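Local coordinates for protein putative cytochrome P450 120 (Synechocystis sp., PDB 2VE3) that binds heme and retinoic acid and, as a cytochrome P450, probably acts as a monooxygenase that inserts oxygen into organic substrates, at residues Gln134-Gln146 / Pro430-Ser442. Numbering follows the deposited sequence.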
loop_
_atom_site.group_PDB
_atom_site.type_symbol
_atom_site.label_atom_id
_atom_site.label_comp_id
_atom_site.label_asym_id
_atom_site.label_seq_id
_atom_site.Cartn_x
_atom_site.Cartn_y
_atom_site.Cartn_z
ATOM N N GLN A 134 -22.125 4.332 -12.734
ATOM C CA GLN A 134 -21.689 3.729 -13.991
ATOM C C GLN A 134 -21.696 2.195 -13.920
ATOM O O GLN A 134 -22.272 1.539 -14.792
ATOM C CB GLN A 134 -20.304 4.248 -14.407
ATOM C CG GLN A 134 -19.866 3.776 -15.807
ATOM C CD GLN A 134 -18.355 3.527 -15.931
ATOM O OE1 GLN A 134 -17.595 3.725 -14.976
ATOM N NE2 GLN A 134 -17.918 3.086 -17.116
ATOM N N TRP A 135 -21.077 1.630 -12.878
ATOM C CA TRP A 135 -20.989 0.165 -12.731
ATOM C C TRP A 135 -22.347 -0.507 -12.515
ATOM O O TRP A 135 -22.582 -1.614 -13.003
ATOM C CB TRP A 135 -20.023 -0.239 -11.611
ATOM C CG TRP A 135 -18.632 0.308 -11.759
ATOM C CD1 TRP A 135 -17.948 0.531 -12.925
ATOM C CD2 TRP A 135 -17.752 0.689 -10.697
ATOM N NE1 TRP A 135 -16.697 1.034 -12.649
ATOM C CE2 TRP A 135 -16.553 1.147 -11.289
ATOM C CE3 TRP A 135 -17.862 0.690 -9.298
ATOM C CZ2 TRP A 135 -15.464 1.596 -10.528
ATOM C CZ3 TRP A 135 -16.783 1.144 -8.545
ATOM C CH2 TRP A 135 -15.601 1.592 -9.166
ATOM N N GLY A 136 -23.221 0.168 -11.781
ATOM C CA GLY A 136 -24.589 -0.300 -11.571
ATOM C C GLY A 136 -25.458 -0.365 -12.823
ATOM O O GLY A 136 -26.408 -1.150 -12.869
ATOM N N LYS A 137 -25.136 0.468 -13.821
ATOM C CA LYS A 137 -25.799 0.463 -15.134
ATOM C C LYS A 137 -25.364 -0.702 -16.003
ATOM O O LYS A 137 -26.166 -1.236 -16.770
ATOM C CB LYS A 137 -25.520 1.754 -15.902
ATOM C CG LYS A 137 -26.282 2.971 -15.422
ATOM C CD LYS A 137 -26.046 4.138 -16.363
ATOM C CE LYS A 137 -25.996 5.460 -15.607
ATOM N NZ LYS A 137 -25.734 6.612 -16.516
ATOM N N ALA A 138 -24.092 -1.090 -15.893
ATOM C CA ALA A 138 -23.521 -2.155 -16.732
ATOM C C ALA A 138 -24.092 -3.529 -16.400
ATOM O O ALA A 138 -24.741 -3.706 -15.363
ATOM C CB ALA A 138 -21.987 -2.175 -16.606
ATOM N N ASN A 139 -23.859 -4.498 -17.283
ATOM C CA ASN A 139 -24.180 -5.885 -16.967
ATOM C C ASN A 139 -23.035 -6.457 -16.127
ATOM O O ASN A 139 -22.929 -6.148 -14.938
ATOM C CB ASN A 139 -24.442 -6.710 -18.241
ATOM C CG ASN A 139 -25.179 -8.023 -17.958
ATOM O OD1 ASN A 139 -26.032 -8.097 -17.064
ATOM N ND2 ASN A 139 -24.859 -9.061 -18.734
ATOM N N GLU A 140 -22.174 -7.264 -16.739
ATOM C CA GLU A 140 -20.925 -7.674 -16.111
ATOM C C GLU A 140 -19.935 -6.501 -16.015
ATOM O O GLU A 140 -19.744 -5.750 -16.982
ATOM C CB GLU A 140 -20.312 -8.836 -16.886
ATOM C CG GLU A 140 -18.887 -9.210 -16.470
ATOM C CD GLU A 140 -18.405 -10.496 -17.115
ATOM O OE1 GLU A 140 -19.146 -11.079 -17.936
ATOM O OE2 GLU A 140 -17.292 -10.942 -16.790
ATOM N N VAL A 141 -19.335 -6.333 -14.836
ATOM C CA VAL A 141 -18.206 -5.413 -14.672
ATOM C C VAL A 141 -16.913 -6.202 -14.463
ATOM O O VAL A 141 -16.825 -7.027 -13.559
ATOM C CB VAL A 141 -18.427 -4.410 -13.517
ATOM C CG1 VAL A 141 -17.257 -3.411 -13.422
ATOM C CG2 VAL A 141 -19.739 -3.664 -13.708
ATOM N N ILE A 142 -15.927 -5.977 -15.334
ATOM C CA ILE A 142 -14.554 -6.452 -15.094
ATOM C C ILE A 142 -13.918 -5.467 -14.101
ATOM O O ILE A 142 -13.378 -4.432 -14.511
ATOM C CB ILE A 142 -13.738 -6.552 -16.413
ATOM C CG1 ILE A 142 -14.468 -7.457 -17.414
ATOM C CG2 ILE A 142 -12.302 -7.032 -16.143
ATOM C CD1 ILE A 142 -13.769 -7.590 -18.790
ATOM N N TRP A 143 -14.005 -5.784 -12.801
ATOM C CA TRP A 143 -13.846 -4.756 -11.760
ATOM C C TRP A 143 -12.439 -4.240 -11.526
ATOM O O TRP A 143 -12.256 -3.045 -11.315
ATOM C CB TRP A 143 -14.402 -5.207 -10.404
ATOM C CG TRP A 143 -15.166 -4.149 -9.681
ATOM C CD1 TRP A 143 -15.153 -2.810 -9.931
ATOM C CD2 TRP A 143 -16.061 -4.347 -8.575
ATOM N NE1 TRP A 143 -16.001 -2.153 -9.060
ATOM C CE2 TRP A 143 -16.572 -3.077 -8.220
ATOM C CE3 TRP A 143 -16.491 -5.479 -7.856
ATOM C CZ2 TRP A 143 -17.492 -2.905 -7.176
ATOM C CZ3 TRP A 143 -17.419 -5.306 -6.826
ATOM C CH2 TRP A 143 -17.904 -4.030 -6.498
ATOM N N TYR A 144 -11.448 -5.122 -11.528
ATOM C CA TYR A 144 -10.125 -4.692 -11.118
ATOM C C TYR A 144 -9.625 -3.411 -11.863
ATOM O O TYR A 144 -9.261 -2.445 -11.205
ATOM C CB TYR A 144 -9.115 -5.854 -11.098
ATOM C CG TYR A 144 -7.738 -5.402 -10.663
ATOM C CD1 TYR A 144 -7.458 -5.136 -9.312
ATOM C CD2 TYR A 144 -6.722 -5.208 -11.605
ATOM C CE1 TYR A 144 -6.208 -4.687 -8.909
ATOM C CE2 TYR A 144 -5.457 -4.776 -11.212
ATOM C CZ TYR A 144 -5.211 -4.509 -9.864
ATOM O OH TYR A 144 -3.967 -4.079 -9.490
ATOM N N PRO A 145 -9.657 -3.389 -13.222
ATOM C CA PRO A 145 -9.222 -2.215 -14.006
ATOM C C PRO A 145 -10.044 -0.960 -13.740
ATOM O O PRO A 145 -9.522 0.155 -13.830
ATOM C CB PRO A 145 -9.448 -2.657 -15.462
ATOM C CG PRO A 145 -9.490 -4.129 -15.418
ATOM C CD PRO A 145 -10.096 -4.484 -14.107
ATOM N N GLN A 146 -11.321 -1.155 -13.426
ATOM C CA GLN A 146 -12.215 -0.078 -13.008
ATOM C C GLN A 146 -11.823 0.541 -11.672
ATOM O O GLN A 146 -11.844 1.758 -11.528
ATOM C CB GLN A 146 -13.659 -0.574 -12.924
ATOM C CG GLN A 146 -14.311 -0.842 -14.274
ATOM C CD GLN A 146 -14.333 0.372 -15.188
ATOM O OE1 GLN A 146 -14.874 1.437 -14.845
ATOM N NE2 GLN A 146 -13.760 0.207 -16.374
ATOM N N PRO A 430 -1.259 -7.518 -4.446
ATOM C CA PRO A 430 -2.266 -8.560 -4.732
ATOM C C PRO A 430 -3.427 -8.110 -5.624
ATOM O O PRO A 430 -4.041 -7.086 -5.371
ATOM C CB PRO A 430 -2.767 -8.965 -3.337
ATOM C CG PRO A 430 -1.654 -8.645 -2.425
ATOM C CD PRO A 430 -0.982 -7.415 -2.997
ATOM N N ARG A 431 -3.702 -8.887 -6.677
ATOM C CA ARG A 431 -4.877 -8.699 -7.548
ATOM C C ARG A 431 -5.368 -10.076 -7.985
ATOM O O ARG A 431 -4.560 -10.986 -8.132
ATOM C CB ARG A 431 -4.544 -7.822 -8.772
ATOM C CG ARG A 431 -3.407 -8.343 -9.659
ATOM C CD ARG A 431 -2.886 -7.329 -10.699
ATOM N NE ARG A 431 -1.639 -7.850 -11.298
ATOM C CZ ARG A 431 -1.577 -8.483 -12.474
ATOM N NH1 ARG A 431 -2.685 -8.627 -13.207
ATOM N NH2 ARG A 431 -0.412 -8.955 -12.931
ATOM N N PRO A 432 -6.695 -10.249 -8.174
ATOM C CA PRO A 432 -7.194 -11.516 -8.724
ATOM C C PRO A 432 -6.796 -11.678 -10.207
ATOM O O PRO A 432 -6.914 -10.724 -10.981
ATOM C CB PRO A 432 -8.715 -11.389 -8.573
ATOM C CG PRO A 432 -8.965 -9.925 -8.594
ATOM C CD PRO A 432 -7.787 -9.297 -7.902
ATOM N N LYS A 433 -6.314 -12.860 -10.582
ATOM C CA LYS A 433 -5.809 -13.094 -11.948
ATOM C C LYS A 433 -6.786 -12.693 -13.069
ATOM O O LYS A 433 -6.385 -12.011 -14.022
ATOM C CB LYS A 433 -5.304 -14.530 -12.134
ATOM C CG LYS A 433 -4.248 -14.676 -13.254
ATOM C CD LYS A 433 -3.703 -16.087 -13.365
ATOM C CE LYS A 433 -3.094 -16.573 -12.032
ATOM N NZ LYS A 433 -2.620 -17.994 -12.088
ATOM N N ASP A 434 -8.058 -13.073 -12.931
ATOM C CA ASP A 434 -9.087 -12.728 -13.919
ATOM C C ASP A 434 -9.806 -11.405 -13.702
ATOM O O ASP A 434 -10.926 -11.227 -14.183
ATOM C CB ASP A 434 -10.113 -13.864 -14.092
ATOM C CG ASP A 434 -9.567 -15.018 -14.924
ATOM O OD1 ASP A 434 -8.445 -14.895 -15.461
ATOM O OD2 ASP A 434 -10.247 -16.060 -15.026
ATOM N N ASN A 435 -9.151 -10.481 -12.995
ATOM C CA ASN A 435 -9.594 -9.080 -12.847
ATOM C C ASN A 435 -10.976 -8.828 -12.231
ATOM O O ASN A 435 -11.565 -7.769 -12.443
ATOM C CB ASN A 435 -9.476 -8.309 -14.161
ATOM C CG ASN A 435 -8.073 -8.335 -14.736
ATOM O OD1 ASN A 435 -7.147 -7.751 -14.177
ATOM N ND2 ASN A 435 -7.915 -9.013 -15.866
ATOM N N LEU A 436 -11.477 -9.808 -11.482
ATOM C CA LEU A 436 -12.676 -9.666 -10.649
ATOM C C LEU A 436 -13.935 -9.367 -11.443
ATOM O O LEU A 436 -14.417 -8.226 -11.478
ATOM C CB LEU A 436 -12.470 -8.601 -9.570
ATOM C CG LEU A 436 -12.601 -8.923 -8.078
ATOM C CD1 LEU A 436 -13.144 -7.701 -7.355
ATOM C CD2 LEU A 436 -13.393 -10.192 -7.741
ATOM N N ARG A 437 -14.484 -10.405 -12.069
ATOM C CA ARG A 437 -15.688 -10.259 -12.871
ATOM C C ARG A 437 -16.895 -10.362 -11.959
ATOM O O ARG A 437 -17.050 -11.347 -11.239
ATOM C CB ARG A 437 -15.742 -11.331 -13.959
ATOM C CG ARG A 437 -14.535 -11.312 -14.879
ATOM C CD ARG A 437 -14.618 -12.380 -15.973
ATOM N NE ARG A 437 -13.594 -12.124 -16.987
ATOM C CZ ARG A 437 -13.718 -11.228 -17.967
ATOM N NH1 ARG A 437 -14.832 -10.513 -18.080
ATOM N NH2 ARG A 437 -12.728 -11.047 -18.838
ATOM N N VAL A 438 -17.736 -9.334 -11.993
ATOM C CA VAL A 438 -18.898 -9.214 -11.098
ATOM C C VAL A 438 -20.152 -8.752 -11.841
ATOM O O VAL A 438 -20.065 -8.262 -12.961
ATOM C CB VAL A 438 -18.626 -8.211 -9.943
ATOM C CG1 VAL A 438 -17.452 -8.676 -9.088
ATOM C CG2 VAL A 438 -18.390 -6.783 -10.491
ATOM N N LYS A 439 -21.311 -8.951 -11.223
ATOM C CA LYS A 439 -22.523 -8.222 -11.571
ATOM C C LYS A 439 -22.962 -7.559 -10.287
ATOM O O LYS A 439 -22.985 -8.213 -9.240
ATOM C CB LYS A 439 -23.626 -9.169 -12.061
ATOM C CG LYS A 439 -23.662 -9.341 -13.576
ATOM C CD LYS A 439 -24.354 -10.633 -13.978
ATOM C CE LYS A 439 -23.992 -11.023 -15.410
ATOM N NZ LYS A 439 -24.410 -12.422 -15.681
ATOM N N LEU A 440 -23.277 -6.268 -10.352
ATOM C CA LEU A 440 -23.870 -5.580 -9.209
ATOM C C LEU A 440 -25.395 -5.632 -9.313
ATOM O O LEU A 440 -25.961 -5.460 -10.396
ATOM C CB LEU A 440 -23.384 -4.124 -9.107
ATOM C CG LEU A 440 -21.888 -3.747 -9.083
ATOM C CD1 LEU A 440 -21.720 -2.307 -8.590
ATOM C CD2 LEU A 440 -21.020 -4.676 -8.257
ATOM N N HIS A 441 -26.060 -5.882 -8.194
ATOM C CA HIS A 441 -27.515 -5.822 -8.160
ATOM C C HIS A 441 -27.917 -4.666 -7.263
ATOM O O HIS A 441 -27.563 -4.642 -6.082
ATOM C CB HIS A 441 -28.126 -7.124 -7.631
ATOM C CG HIS A 441 -27.235 -8.318 -7.756
ATOM N ND1 HIS A 441 -26.745 -8.991 -6.656
ATOM C CD2 HIS A 441 -26.752 -8.969 -8.842
ATOM C CE1 HIS A 441 -25.989 -9.996 -7.058
ATOM N NE2 HIS A 441 -25.973 -10.003 -8.380
ATOM N N SER A 442 -28.660 -3.716 -7.831
ATOM C CA SER A 442 -29.127 -2.521 -7.113
ATOM C C SER A 442 -30.166 -2.827 -6.034
ATOM O O SER A 442 -31.038 -3.688 -6.214
ATOM C CB SER A 442 -29.692 -1.489 -8.100
ATOM O OG SER A 442 -30.128 -0.318 -7.423
HETATM O O HOH W 1 -23.167 -4.403 -12.995
HETATM O O HOH W 2 -3.740 -4.588 -6.727
#
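Trp135 CB packs 4.0 Å from Leu440 CD1, and a water between Trp135 O, Asn139 O and Leu440 N probably links them. Glu140 OE2 receives Arg437 NH1 at 2.8 Å in a salt bridge; the donor approaches from above the carboxylate, whose plane stands 85° from the guanidinium. Val141 and Val438 form an antiparallel hydrogen-bonded pair (Val141 N to Val438 O 2.8 Å, Val438 N to Val141 O 2.9 Å), making 140-142 an outer strand beside central strand 437-442, flanked on its other side by 412-416. This interhelical strand is consistent with the small C-terminal sheet of the P450 fold, away from heme and retinoic acid. An alanine replacing Arg437 would probably leave Glu140 without its charged mate and Ile142 CG1 and CD1 without the guanidinium alongside. Beyond the strands, Trp143 N donates to Leu436 O from above its carbonyl plane; its indole CE3 meets Val438 CG2 (3.5 Å). Tyr144 N binds Asn435 O likewise (2.8 Å, 168°). With Tyr144 CG anti to N (chi1 -180°), Arg431 CB sits over one ring face (CH-pi, 3.8 Å to the centroid); the hydroxyl bonds Arg148. Chemistry thus divides by face: charged Glu140, Arg437 and Lys439 with aliphatic Ile142, against apolar Val141 and Val438, while the Val141-Val438 backbone bonds set the strands' register.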